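Local coordinates for TfuA domain-containing protein (Methanosarcina acetivorans, PDB 6XP8), which takes part in peptide backbone thioamidation, probably acting alongside a YcaO enzyme to install thioamides in its target, at residues A[3-8]-A[205-210]; A[94-99]-A[196-201]; A[126-131]-A[151-156]; A[132-137]-A[188-193]. All blocks are in the same frame, centred on the assembly; numbering follows the deposited sequence.

Interaction 1. Residues A[3-8]-A[205-210]; sequences AVIFTG and LVLETV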
loop_
_atom_site.group_PDB
_atom_site.type_symbol
_atom_site.label_atom_id
_atom_site.label_comp_id
_atom_site.label_asym_id
_atom_site.label_seq_id
_atom_site.Cartn_x
_atom_site.Cartn_y
_atom_site.Cartn_z
ATOM N N ALA A 3 -17.872 10.967 -2.082
ATOM C CA ALA A 3 -16.478 10.517 -2.058
ATOM C C ALA A 3 -16.133 9.603 -3.226
ATOM O O ALA A 3 -16.949 8.779 -3.648
ATOM C CB ALA A 3 -16.157 9.824 -0.747
ATOM N N VAL A 4 -14.913 9.768 -3.731
ATOM C CA VAL A 4 -14.319 8.869 -4.720
ATOM C C VAL A 4 -13.025 8.273 -4.140
ATOM O O VAL A 4 -12.205 8.996 -3.567
ATOM C CB VAL A 4 -14.139 9.559 -6.108
ATOM C CG1 VAL A 4 -13.257 10.803 -6.026
ATOM C CG2 VAL A 4 -13.618 8.585 -7.154
ATOM N N ILE A 5 -12.880 6.952 -4.257
ATOM C CA ILE A 5 -11.718 6.226 -3.709
ATOM C C ILE A 5 -11.016 5.425 -4.796
ATOM O O ILE A 5 -11.641 4.620 -5.488
ATOM C CB ILE A 5 -12.113 5.258 -2.555
ATOM C CG1 ILE A 5 -12.982 5.944 -1.491
ATOM C CG2 ILE A 5 -10.887 4.575 -1.946
ATOM C CD1 ILE A 5 -12.286 7.018 -0.689
ATOM N N PHE A 6 -9.711 5.642 -4.929
ATOM C CA PHE A 6 -8.900 4.904 -5.890
ATOM C C PHE A 6 -8.193 3.769 -5.169
ATOM O O PHE A 6 -7.270 4.006 -4.384
ATOM C CB PHE A 6 -7.907 5.841 -6.582
ATOM C CG PHE A 6 -8.568 6.968 -7.329
ATOM C CD1 PHE A 6 -8.952 6.803 -8.660
ATOM C CD2 PHE A 6 -8.820 8.190 -6.702
ATOM C CE1 PHE A 6 -9.573 7.838 -9.354
ATOM C CE2 PHE A 6 -9.452 9.223 -7.389
ATOM C CZ PHE A 6 -9.821 9.048 -8.720
ATOM N N THR A 7 -8.653 2.540 -5.421
ATOM C CA THR A 7 -8.127 1.338 -4.755
ATOM C C THR A 7 -8.370 0.076 -5.612
ATOM O O THR A 7 -8.678 0.191 -6.804
ATOM C CB THR A 7 -8.598 1.222 -3.266
ATOM O OG1 THR A 7 -7.777 0.280 -2.562
ATOM C CG2 THR A 7 -10.074 0.841 -3.126
ATOM N N GLY A 8 -8.206 -1.106 -5.020
ATOM C CA GLY A 8 -8.335 -2.365 -5.748
ATOM C C GLY A 8 -7.215 -3.330 -5.433
ATOM O O GLY A 8 -7.435 -4.546 -5.429
ATOM N N LEU A 205 -7.948 2.250 7.233
ATOM C CA LEU A 205 -7.804 3.559 7.875
ATOM C C LEU A 205 -8.124 4.734 6.944
ATOM O O LEU A 205 -8.731 5.708 7.388
ATOM C CB LEU A 205 -6.421 3.724 8.521
ATOM C CG LEU A 205 -6.085 2.926 9.786
ATOM C CD1 LEU A 205 -4.650 3.217 10.197
ATOM C CD2 LEU A 205 -7.049 3.216 10.927
ATOM N N VAL A 206 -7.747 4.626 5.666
ATOM C CA VAL A 206 -8.094 5.651 4.663
ATOM C C VAL A 206 -9.616 5.737 4.511
ATOM O O VAL A 206 -10.186 6.833 4.543
ATOM C CB VAL A 206 -7.407 5.414 3.294
ATOM C CG1 VAL A 206 -7.858 6.445 2.270
ATOM C CG2 VAL A 206 -5.894 5.456 3.443
ATOM N N LEU A 207 -10.257 4.576 4.376
ATOM C CA LEU A 207 -11.717 4.484 4.243
ATOM C C LEU A 207 -12.429 5.136 5.421
ATOM O O LEU A 207 -13.380 5.894 5.231
ATOM C CB LEU A 207 -12.157 3.025 4.086
ATOM C CG LEU A 207 -11.664 2.258 2.853
ATOM C CD1 LEU A 207 -12.224 0.850 2.895
ATOM C CD2 LEU A 207 -12.017 2.949 1.531
ATOM N N GLU A 208 -11.929 4.873 6.627
ATOM C CA GLU A 208 -12.523 5.402 7.859
ATOM C C GLU A 208 -12.318 6.912 7.989
ATOM O O GLU A 208 -13.211 7.611 8.471
ATOM C CB GLU A 208 -12.025 4.620 9.083
ATOM C CG GLU A 208 -12.544 3.180 9.072
ATOM C CD GLU A 208 -11.981 2.267 10.151
ATOM O OE1 GLU A 208 -10.829 2.449 10.603
ATOM O OE2 GLU A 208 -12.709 1.321 10.530
ATOM N N THR A 209 -11.161 7.404 7.532
ATOM C CA THR A 209 -10.863 8.849 7.490
ATOM C C THR A 209 -11.762 9.574 6.481
ATOM O O THR A 209 -12.327 10.634 6.796
ATOM C CB THR A 209 -9.363 9.119 7.204
ATOM O OG1 THR A 209 -8.579 8.519 8.237
ATOM C CG2 THR A 209 -9.053 10.614 7.180
ATOM N N VAL A 210 -11.896 8.994 5.286
ATOM C CA VAL A 210 -12.791 9.527 4.249
ATOM C C VAL A 210 -14.236 9.568 4.771
ATOM O O VAL A 210 -14.924 10.580 4.614
ATOM C CB VAL A 210 -12.668 8.743 2.915
ATOM C CG1 VAL A 210 -13.740 9.171 1.924
ATOM C CG2 VAL A 210 -11.290 8.950 2.298
#

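Interaction 2. Residues A[94-99]-A[196-201]; sequences VGKVYE and VDIKRQ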
loop_
_atom_site.group_PDB
_atom_site.type_symbol
_atom_site.label_atom_id
_atom_site.label_comp_id
_atom_site.label_asym_id
_atom_site.label_seq_id
_atom_site.Cartn_x
_atom_site.Cartn_y
_atom_site.Cartn_z
ATOM N N VAL A 94 -2.642 9.038 6.402
ATOM C CA VAL A 94 -3.059 8.133 7.490
ATOM C C VAL A 94 -2.394 6.769 7.334
ATOM O O VAL A 94 -2.122 6.329 6.213
ATOM C CB VAL A 94 -4.606 7.959 7.618
ATOM C CG1 VAL A 94 -5.302 9.270 7.953
ATOM C CG2 VAL A 94 -5.217 7.350 6.367
ATOM N N GLY A 95 -2.136 6.118 8.464
ATOM C CA GLY A 95 -1.600 4.764 8.479
ATOM C C GLY A 95 -0.097 4.697 8.657
ATOM O O GLY A 95 0.598 5.714 8.569
ATOM N N LYS A 96 0.400 3.482 8.880
ATOM C CA LYS A 96 1.816 3.244 9.194
ATOM C C LYS A 96 2.766 3.517 8.022
ATOM O O LYS A 96 3.859 4.067 8.221
ATOM C CB LYS A 96 2.025 1.819 9.735
ATOM C CG LYS A 96 1.232 1.480 11.000
ATOM C CD LYS A 96 1.772 2.135 12.266
ATOM C CE LYS A 96 1.151 1.520 13.514
ATOM N NZ LYS A 96 1.377 2.336 14.744
ATOM N N VAL A 97 2.351 3.146 6.809
ATOM C CA VAL A 97 3.184 3.347 5.614
ATOM C C VAL A 97 3.446 4.846 5.418
ATOM O O VAL A 97 4.587 5.249 5.180
ATOM C CB VAL A 97 2.594 2.670 4.345
ATOM C CG1 VAL A 97 3.499 2.884 3.141
ATOM C CG2 VAL A 97 2.411 1.174 4.563
ATOM N N TYR A 98 2.398 5.660 5.560
ATOM C CA TYR A 98 2.534 7.114 5.532
ATOM C C TYR A 98 3.521 7.614 6.597
ATOM O O TYR A 98 4.413 8.406 6.288
ATOM C CB TYR A 98 1.176 7.805 5.712
ATOM C CG TYR A 98 1.300 9.271 6.086
ATOM C CD1 TYR A 98 1.801 10.210 5.175
ATOM C CD2 TYR A 98 0.935 9.711 7.365
ATOM C CE1 TYR A 98 1.929 11.552 5.526
ATOM C CE2 TYR A 98 1.047 11.050 7.720
ATOM C CZ TYR A 98 1.544 11.960 6.804
ATOM O OH TYR A 98 1.649 13.285 7.168
ATOM N N GLU A 99 3.332 7.161 7.838
ATOM C CA GLU A 99 4.210 7.522 8.957
ATOM C C GLU A 99 5.681 7.207 8.673
ATOM O O GLU A 99 6.552 8.051 8.910
ATOM C CB GLU A 99 3.750 6.844 10.250
ATOM C CG GLU A 99 2.460 7.423 10.823
ATOM C CD GLU A 99 1.785 6.529 11.856
ATOM O OE1 GLU A 99 2.368 5.504 12.284
ATOM O OE2 GLU A 99 0.648 6.865 12.250
ATOM N N VAL A 196 1.102 -10.047 8.239
ATOM C CA VAL A 196 0.805 -8.706 8.733
ATOM C C VAL A 196 0.610 -7.863 7.472
ATOM O O VAL A 196 1.579 -7.379 6.869
ATOM C CB VAL A 196 1.926 -8.144 9.638
ATOM C CG1 VAL A 196 1.535 -6.786 10.212
ATOM C CG2 VAL A 196 2.261 -9.119 10.766
ATOM N N ASP A 197 -0.653 -7.744 7.070
ATOM C CA ASP A 197 -1.054 -7.056 5.850
ATOM C C ASP A 197 -1.242 -5.576 6.170
ATOM O O ASP A 197 -2.370 -5.076 6.337
ATOM C CB ASP A 197 -2.328 -7.700 5.273
ATOM C CG ASP A 197 -2.625 -7.270 3.832
ATOM O OD1 ASP A 197 -2.070 -6.252 3.346
ATOM O OD2 ASP A 197 -3.451 -7.952 3.183
ATOM N N ILE A 198 -0.112 -4.884 6.266
ATOM C CA ILE A 198 -0.104 -3.478 6.659
ATOM C C ILE A 198 -0.763 -2.586 5.607
ATOM O O ILE A 198 -1.399 -1.593 5.958
ATOM C CB ILE A 198 1.305 -2.980 7.091
ATOM C CG1 ILE A 198 1.224 -1.622 7.814
ATOM C CG2 ILE A 198 2.291 -2.918 5.927
ATOM C CD1 ILE A 198 0.479 -1.661 9.135
ATOM N N LYS A 199 -0.630 -2.957 4.334
ATOM C CA LYS A 199 -1.304 -2.226 3.254
ATOM C C LYS A 199 -2.822 -2.270 3.404
ATOM O O LYS A 199 -3.478 -1.238 3.263
ATOM C CB LYS A 199 -0.879 -2.737 1.881
ATOM C CG LYS A 199 0.550 -2.370 1.517
ATOM C CD LYS A 199 0.762 -2.529 0.019
ATOM C CE LYS A 199 0.669 -1.211 -0.720
ATOM N NZ LYS A 199 0.852 -1.421 -2.186
ATOM N N ARG A 200 -3.364 -3.448 3.723
ATOM C CA ARG A 200 -4.809 -3.602 3.924
ATOM C C ARG A 200 -5.296 -2.823 5.146
ATOM O O ARG A 200 -6.341 -2.172 5.096
ATOM C CB ARG A 200 -5.175 -5.080 4.074
ATOM C CG ARG A 200 -6.665 -5.337 4.190
ATOM C CD ARG A 200 -6.963 -6.809 4.435
ATOM N NE ARG A 200 -8.404 -7.058 4.365
ATOM C CZ ARG A 200 -9.078 -7.283 3.239
ATOM N NH1 ARG A 200 -8.449 -7.309 2.067
ATOM N NH2 ARG A 200 -10.389 -7.488 3.287
ATOM N N GLN A 201 -4.534 -2.884 6.238
ATOM C CA GLN A 201 -4.924 -2.203 7.474
ATOM C C GLN A 201 -4.880 -0.697 7.292
ATOM O O GLN A 201 -5.776 0.006 7.751
ATOM C CB GLN A 201 -4.075 -2.656 8.666
ATOM C CG GLN A 201 -4.387 -4.100 9.063
ATOM C CD GLN A 201 -3.514 -4.624 10.182
ATOM O OE1 GLN A 201 -2.292 -4.430 10.180
ATOM N NE2 GLN A 201 -4.131 -5.314 11.140
#

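Interaction 3. Residues A[126-131]-A[151-156]; sequences VPLVNI and ALLDLA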
loop_
_atom_site.group_PDB
_atom_site.type_symbol
_atom_site.label_atom_id
_atom_site.label_comp_id
_atom_site.label_asym_id
_atom_site.label_seq_id
_atom_site.Cartn_x
_atom_site.Cartn_y
_atom_site.Cartn_z
ATOM N N VAL A 126 3.859 -9.598 -3.400
ATOM C CA VAL A 126 3.753 -9.105 -2.029
ATOM C C VAL A 126 4.560 -7.804 -1.895
ATOM O O VAL A 126 5.732 -7.768 -2.292
ATOM C CB VAL A 126 4.268 -10.153 -1.008
ATOM C CG1 VAL A 126 4.111 -9.653 0.419
ATOM C CG2 VAL A 126 3.535 -11.474 -1.176
ATOM N N PRO A 127 3.943 -6.739 -1.332
ATOM C CA PRO A 127 4.686 -5.494 -1.135
ATOM C C PRO A 127 5.756 -5.651 -0.064
ATOM O O PRO A 127 5.558 -6.388 0.911
ATOM C CB PRO A 127 3.611 -4.511 -0.675
ATOM C CG PRO A 127 2.590 -5.366 -0.008
ATOM C CD PRO A 127 2.590 -6.671 -0.738
ATOM N N LEU A 128 6.880 -4.972 -0.267
ATOM C CA LEU A 128 7.992 -4.997 0.673
ATOM C C LEU A 128 7.598 -4.605 2.101
ATOM O O LEU A 128 8.085 -5.219 3.046
ATOM C CB LEU A 128 9.154 -4.133 0.165
ATOM C CG LEU A 128 10.507 -4.163 0.891
ATOM C CD1 LEU A 128 11.052 -5.580 1.056
ATOM C CD2 LEU A 128 11.490 -3.306 0.113
ATOM N N VAL A 129 6.716 -3.606 2.256
ATOM C CA VAL A 129 6.213 -3.227 3.594
ATOM C C VAL A 129 5.548 -4.379 4.361
ATOM O O VAL A 129 5.782 -4.518 5.563
ATOM C CB VAL A 129 5.310 -1.958 3.608
ATOM C CG1 VAL A 129 6.139 -0.711 3.314
ATOM C CG2 VAL A 129 4.129 -2.086 2.659
ATOM N N ASN A 130 4.746 -5.189 3.659
ATOM C CA ASN A 130 4.133 -6.406 4.225
ATOM C C ASN A 130 5.202 -7.441 4.599
ATOM O O ASN A 130 5.088 -8.090 5.638
ATOM C CB ASN A 130 3.119 -7.039 3.255
ATOM C CG ASN A 130 1.761 -6.332 3.236
ATOM O OD1 ASN A 130 1.607 -5.201 3.697
ATOM N ND2 ASN A 130 0.774 -6.998 2.646
ATOM N N ILE A 131 6.230 -7.582 3.754
ATOM C CA ILE A 131 7.352 -8.506 4.016
ATOM C C ILE A 131 8.101 -8.076 5.284
ATOM O O ILE A 131 8.379 -8.908 6.156
ATOM C CB ILE A 131 8.303 -8.647 2.791
ATOM C CG1 ILE A 131 7.576 -9.332 1.624
ATOM C CG2 ILE A 131 9.574 -9.421 3.147
ATOM C CD1 ILE A 131 8.212 -9.117 0.259
ATOM N N ALA A 151 18.905 -11.596 6.627
ATOM C CA ALA A 151 19.291 -12.178 5.334
ATOM C C ALA A 151 18.101 -12.233 4.380
ATOM O O ALA A 151 18.228 -11.869 3.208
ATOM C CB ALA A 151 19.909 -13.561 5.513
ATOM N N LEU A 152 16.945 -12.662 4.890
ATOM C CA LEU A 152 15.735 -12.759 4.070
ATOM C C LEU A 152 15.172 -11.392 3.690
ATOM O O LEU A 152 14.636 -11.219 2.591
ATOM C CB LEU A 152 14.665 -13.607 4.758
ATOM C CG LEU A 152 14.969 -15.108 4.845
ATOM C CD1 LEU A 152 13.937 -15.777 5.735
ATOM C CD2 LEU A 152 15.037 -15.786 3.482
ATOM N N LEU A 153 15.294 -10.427 4.598
ATOM C CA LEU A 153 14.877 -9.059 4.307
ATOM C C LEU A 153 15.745 -8.425 3.214
ATOM O O LEU A 153 15.219 -7.832 2.270
ATOM C CB LEU A 153 14.833 -8.210 5.583
ATOM C CG LEU A 153 14.544 -6.706 5.460
ATOM C CD1 LEU A 153 13.213 -6.406 4.769
ATOM C CD2 LEU A 153 14.586 -6.078 6.841
ATOM N N ASP A 154 17.066 -8.573 3.338
ATOM C CA ASP A 154 17.989 -8.139 2.285
ATOM C C ASP A 154 17.675 -8.789 0.932
ATOM O O ASP A 154 17.714 -8.118 -0.107
ATOM C CB ASP A 154 19.441 -8.426 2.685
ATOM C CG ASP A 154 20.430 -8.055 1.593
ATOM O OD1 ASP A 154 20.675 -6.842 1.392
ATOM O OD2 ASP A 154 20.956 -8.976 0.931
ATOM N N LEU A 155 17.369 -10.090 0.951
ATOM C CA LEU A 155 16.970 -10.808 -0.264
ATOM C C LEU A 155 15.721 -10.179 -0.888
ATOM O O LEU A 155 15.691 -9.935 -2.097
ATOM C CB LEU A 155 16.765 -12.313 0.003
ATOM C CG LEU A 155 16.312 -13.219 -1.161
ATOM C CD1 LEU A 155 17.235 -13.146 -2.375
ATOM C CD2 LEU A 155 16.139 -14.665 -0.712
ATOM N N ALA A 156 14.716 -9.905 -0.055
ATOM C CA ALA A 156 13.455 -9.307 -0.518
ATOM C C ALA A 156 13.682 -7.933 -1.159
ATOM O O ALA A 156 13.157 -7.661 -2.241
ATOM C CB ALA A 156 12.453 -9.215 0.621
#

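Interaction 4. Residues A[132-137]-A[188-193]; sequences RETLKA and LDFCLN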
loop_
_atom_site.group_PDB
_atom_site.type_symbol
_atom_site.label_atom_id
_atom_site.label_comp_id
_atom_site.label_asym_id
_atom_site.label_seq_id
_atom_site.Cartn_x
_atom_site.Cartn_y
_atom_site.Cartn_z
ATOM N N ARG A 132 8.381 -6.773 5.392
ATOM C CA ARG A 132 9.034 -6.187 6.572
ATOM C C ARG A 132 8.292 -6.544 7.865
ATOM O O ARG A 132 8.887 -7.072 8.809
ATOM C CB ARG A 132 9.140 -4.658 6.438
ATOM C CG ARG A 132 10.143 -4.168 5.400
ATOM C CD ARG A 132 10.279 -2.650 5.456
ATOM N NE ARG A 132 11.210 -2.117 4.455
ATOM C CZ ARG A 132 12.540 -2.092 4.569
ATOM N NH1 ARG A 132 13.152 -2.595 5.643
ATOM N NH2 ARG A 132 13.270 -1.565 3.589
ATOM N N GLU A 133 6.982 -6.285 7.870
ATOM C CA GLU A 133 6.133 -6.498 9.039
ATOM C C GLU A 133 5.901 -7.973 9.360
ATOM O O GLU A 133 5.811 -8.352 10.539
ATOM C CB GLU A 133 4.801 -5.770 8.855
ATOM C CG GLU A 133 4.912 -4.259 8.993
ATOM C CD GLU A 133 5.383 -3.833 10.372
ATOM O OE1 GLU A 133 4.598 -3.953 11.334
ATOM O OE2 GLU A 133 6.538 -3.377 10.493
ATOM N N THR A 134 5.804 -8.791 8.314
ATOM C CA THR A 134 5.584 -10.233 8.463
ATOM C C THR A 134 6.856 -10.936 8.951
ATOM O O THR A 134 6.773 -11.800 9.822
ATOM C CB THR A 134 4.995 -10.863 7.180
ATOM O OG1 THR A 134 3.753 -10.214 6.877
ATOM C CG2 THR A 134 4.722 -12.354 7.351
ATOM N N LEU A 135 8.019 -10.543 8.417
ATOM C CA LEU A 135 9.304 -11.056 8.925
ATOM C C LEU A 135 9.579 -10.657 10.376
ATOM O O LEU A 135 10.145 -11.447 11.134
ATOM C CB LEU A 135 10.480 -10.665 8.020
ATOM C CG LEU A 135 10.618 -11.403 6.677
ATOM C CD1 LEU A 135 11.777 -10.825 5.876
ATOM C CD2 LEU A 135 10.797 -12.907 6.848
ATOM N N LYS A 136 9.168 -9.443 10.754
ATOM C CA LYS A 136 9.227 -8.997 12.151
ATOM C C LYS A 136 8.365 -9.858 13.073
ATOM O O LYS A 136 8.832 -10.278 14.134
ATOM C CB LYS A 136 8.866 -7.517 12.286
ATOM C CG LYS A 136 10.062 -6.604 12.089
ATOM C CD LYS A 136 9.658 -5.153 11.885
ATOM C CE LYS A 136 10.889 -4.294 11.633
ATOM N NZ LYS A 136 10.564 -2.843 11.591
ATOM N N ALA A 137 7.130 -10.133 12.650
ATOM C CA ALA A 137 6.207 -11.006 13.387
ATOM C C ALA A 137 6.732 -12.444 13.492
ATOM O O ALA A 137 6.618 -13.071 14.548
ATOM C CB ALA A 137 4.825 -10.987 12.750
ATOM N N LEU A 188 7.063 -20.252 5.861
ATOM C CA LEU A 188 6.095 -20.092 4.768
ATOM C C LEU A 188 4.637 -20.261 5.223
ATOM O O LEU A 188 3.772 -19.472 4.829
ATOM C CB LEU A 188 6.422 -21.025 3.595
ATOM C CG LEU A 188 5.525 -20.983 2.345
ATOM C CD1 LEU A 188 5.373 -19.576 1.773
ATOM C CD2 LEU A 188 6.060 -21.933 1.291
ATOM N N ASP A 189 4.381 -21.278 6.047
ATOM C CA ASP A 189 3.058 -21.492 6.646
ATOM C C ASP A 189 2.604 -20.276 7.452
ATOM O O ASP A 189 1.454 -19.840 7.323
ATOM C CB ASP A 189 3.050 -22.751 7.522
ATOM C CG ASP A 189 3.075 -24.040 6.712
ATOM O OD1 ASP A 189 2.617 -24.053 5.543
ATOM O OD2 ASP A 189 3.552 -25.059 7.255
ATOM N N PHE A 190 3.516 -19.722 8.253
ATOM C CA PHE A 190 3.249 -18.508 9.027
ATOM C C PHE A 190 2.917 -17.320 8.131
ATOM O O PHE A 190 1.966 -16.590 8.411
ATOM C CB PHE A 190 4.424 -18.153 9.952
ATOM C CG PHE A 190 4.225 -16.872 10.723
ATOM C CD1 PHE A 190 3.474 -16.860 11.905
ATOM C CD2 PHE A 190 4.775 -15.670 10.267
ATOM C CE1 PHE A 190 3.281 -15.682 12.611
ATOM C CE2 PHE A 190 4.581 -14.484 10.973
ATOM C CZ PHE A 190 3.838 -14.493 12.151
ATOM N N CYS A 191 3.709 -17.128 7.075
ATOM C CA CYS A 191 3.524 -16.012 6.146
ATOM C C CYS A 191 2.201 -16.096 5.385
ATOM O O CYS A 191 1.581 -15.068 5.095
ATOM C CB CYS A 191 4.691 -15.933 5.165
ATOM S SG CYS A 191 6.261 -15.392 5.880
ATOM N N LEU A 192 1.772 -17.319 5.076
ATOM C CA LEU A 192 0.542 -17.539 4.305
ATOM C C LEU A 192 -0.739 -17.465 5.133
ATOM O O LEU A 192 -1.814 -17.177 4.588
ATOM C CB LEU A 192 0.615 -18.854 3.519
ATOM C CG LEU A 192 1.582 -18.923 2.327
ATOM C CD1 LEU A 192 1.629 -20.331 1.753
ATOM C CD2 LEU A 192 1.262 -17.909 1.231
ATOM N N ASN A 193 -0.615 -17.691 6.441
ATOM C CA ASN A 193 -1.767 -17.747 7.352
ATOM C C ASN A 193 -1.847 -16.601 8.356
ATOM O O ASN A 193 -2.926 -16.312 8.887
ATOM C CB ASN A 193 -1.786 -19.092 8.086
ATOM C CG ASN A 193 -1.987 -20.265 7.145
ATOM O OD1 ASN A 193 -2.991 -20.342 6.432
ATOM N ND2 ASN A 193 -1.032 -21.183 7.135
#

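Interaction 1. Residues A[3-8]-A[205-210]
With chi1 at -50°, I5 keeps CG1 beside its own backbone N and sets CG2 anti to that N, and a second bend at chi2 carries CD1 across to V210. V210, in turn, has CG1 anti to its backbone N (chi1 172°), which spreads its two methyls before the incoming tip. The setting is the parallel beta-sheet of an alpha/beta fold: strand 3-6 is an inner strand, hydrogen-bonded to strand 23-25 on one side and to 43-46 on the other, and helix 198-215 runs along it, the short segments nearly antiparallel (168°) and their axes 10.4 Å apart.

The fit illustrates how such a helix seats itself on a sheet: every second residue of the strand supplies a contact. I5 and V210 meet tip to tip, CD1 of I5 lying 3.7 Å from V210 CG1 and the same distance from V210 CG2, so the tip faces both methyls evenly. The other branch of I5 is met obliquely by L207, whose CD2 stands 4.0 Å from I5 CG2. L207 also reaches Y24 on the neighbouring strand, while V210 extends to V43 and V73, so this helix face spans several strands. All four touching residues are buried. The helix is tied within itself by L205 O, which receives both T209 N and T209 OG1, from opposite faces of its carbonyl plane. Two residues before I5, the small A3 completes the apolar patch, its CB 3.7 Å from V210 CG1.

Interaction 2. Residues A[94-99]-A[196-201]
K96 and I198 meet where two helices begin, at the first turns of helix 96-102 and helix 198-215, and the case shows how helix N-termini can be joined by apolar contact and by hydrogen bonds to carboxylates. The apolar part comes first. I198 has CG1 anti to its backbone N (chi1 -166°), which brings CD1 against the lysine stem: CD1 is 3.7 Å from K96 CG, and the two side chains cross at about a right angle. Since the K96 chain bends at chi2, only its aliphatic root takes part, and the amine points elsewhere. The other branch of I198, CG2, occupies the crowded position between backbone N and carbonyl carbon and faces V97 CG2 at a looser 4.3 Å. V97 is buried, with A80 and V112 also against it.

The polar part secures the helix ends. K96 N and V97 N each donate to a carboxylate oxygen of D202, so the later helix binds the start of the earlier one. D197 is the N-cap of helix 198-215: its OD1, also held by N130 ND2, accepts from R200 N at 3.1 Å, the N-H coming from above the carboxylate plane, 60° out of it.

Interaction 3. Residues A[126-131]-A[151-156]
L128 and A156 bring helices 128-140 and 146-157 together, and the leucine is the longer arm. From CB, its chain runs to CG anti to the backbone N (chi1 -171°), a placement that carries the branch point across the gap, although the bond from CA to CB does not itself aim at the partner helix. At the tip, CD1 does the touching. L128 CD1 rests 3.9 Å from A156 CB and, more loosely, reaches L153 CD1 at 4.4 Å. The backbone is near as well, with L128 CD1 lying 4.2 Å from A156 C. Elsewhere the same side chain also touches D110 and E111.

One turn further along, I131 approaches the same alanine. Its CG2, anti to the backbone N, comes within 3.8 Å of A156 CB, so a single methyl is met by both a leucine tip and an isoleucine branch. A small residue here lets the helices come close: the CA atoms of L128 and A156 are 7.1 Å apart. Beyond these segments, A156 also touches L169 of helix 166-175. The CA pairs run in opposite senses, L128 with A156 and I131 with L153, as expected of two consecutive helices folded back on each other in a helical hairpin.

Interaction 4. Residues A[132-137]-A[188-193]
The F190 ring meets A137 and T134 with its edge, not with a face. A137 CB lies in the ring plane, 3.7 Å from CZ, while the carbonyl oxygen T134 O sits near that plane, 3.7 Å from CE2. The carbonyl carbon A137 C is also close, 3.8 Å from CZ. Setting CG anti to the backbone N (chi1 177°) extends the ring from helix 181-193 until its rim lies along the backbone of 132-137, where the slightly positive edge of an aromatic ring would tolerate a carbonyl oxygen. T141 and L143 pack on the same phenylalanine from the loop beyond.

This is helix-on-helix packing within the helical part of the chain, outside the parallel sheet: the segments 132-137 and 188-193, on helices 128-140 and 181-193, cross at 126°, their axes 10.3 Å apart. An alanine in place of F190 takes away the ring edge that A137 CB and T134 O rest against, and would probably leave a gap between the two helices there.

The second point of touch lies one residue on. T134 sends its methyl across the interface, CG2 standing 3.7 Å from C191 SG and 4.0 Å from C191 CA. Its hydroxyl is engaged elsewhere, OG1 being hydrogen-bonded to N130 O of its own helix, to V196 N and to Y166 OH; Y166 also packs on C191.

Helix 198-215 joins the two halves of the chain: its middle turns serve interaction 1 on the sheet and its first turn serves interaction 2, their centres about 13 Å apart. V94 bridges them, packing on V206 and T209. Interactions 3 and 4 share helix 128-140 on different sides, with centres about 10 Å apart and L153 packed on R132 and L135. The centre of each is about 15 Å from that of interaction 2, which N130 ties to interaction 3, its OD1 probably accepting from K199 N at 3.2 Å. V196 packs on E133 and A137, linking interactions 2 and 4. Interaction 1 lies about 26 Å from both, centre to centre, so interaction 2 is the junction.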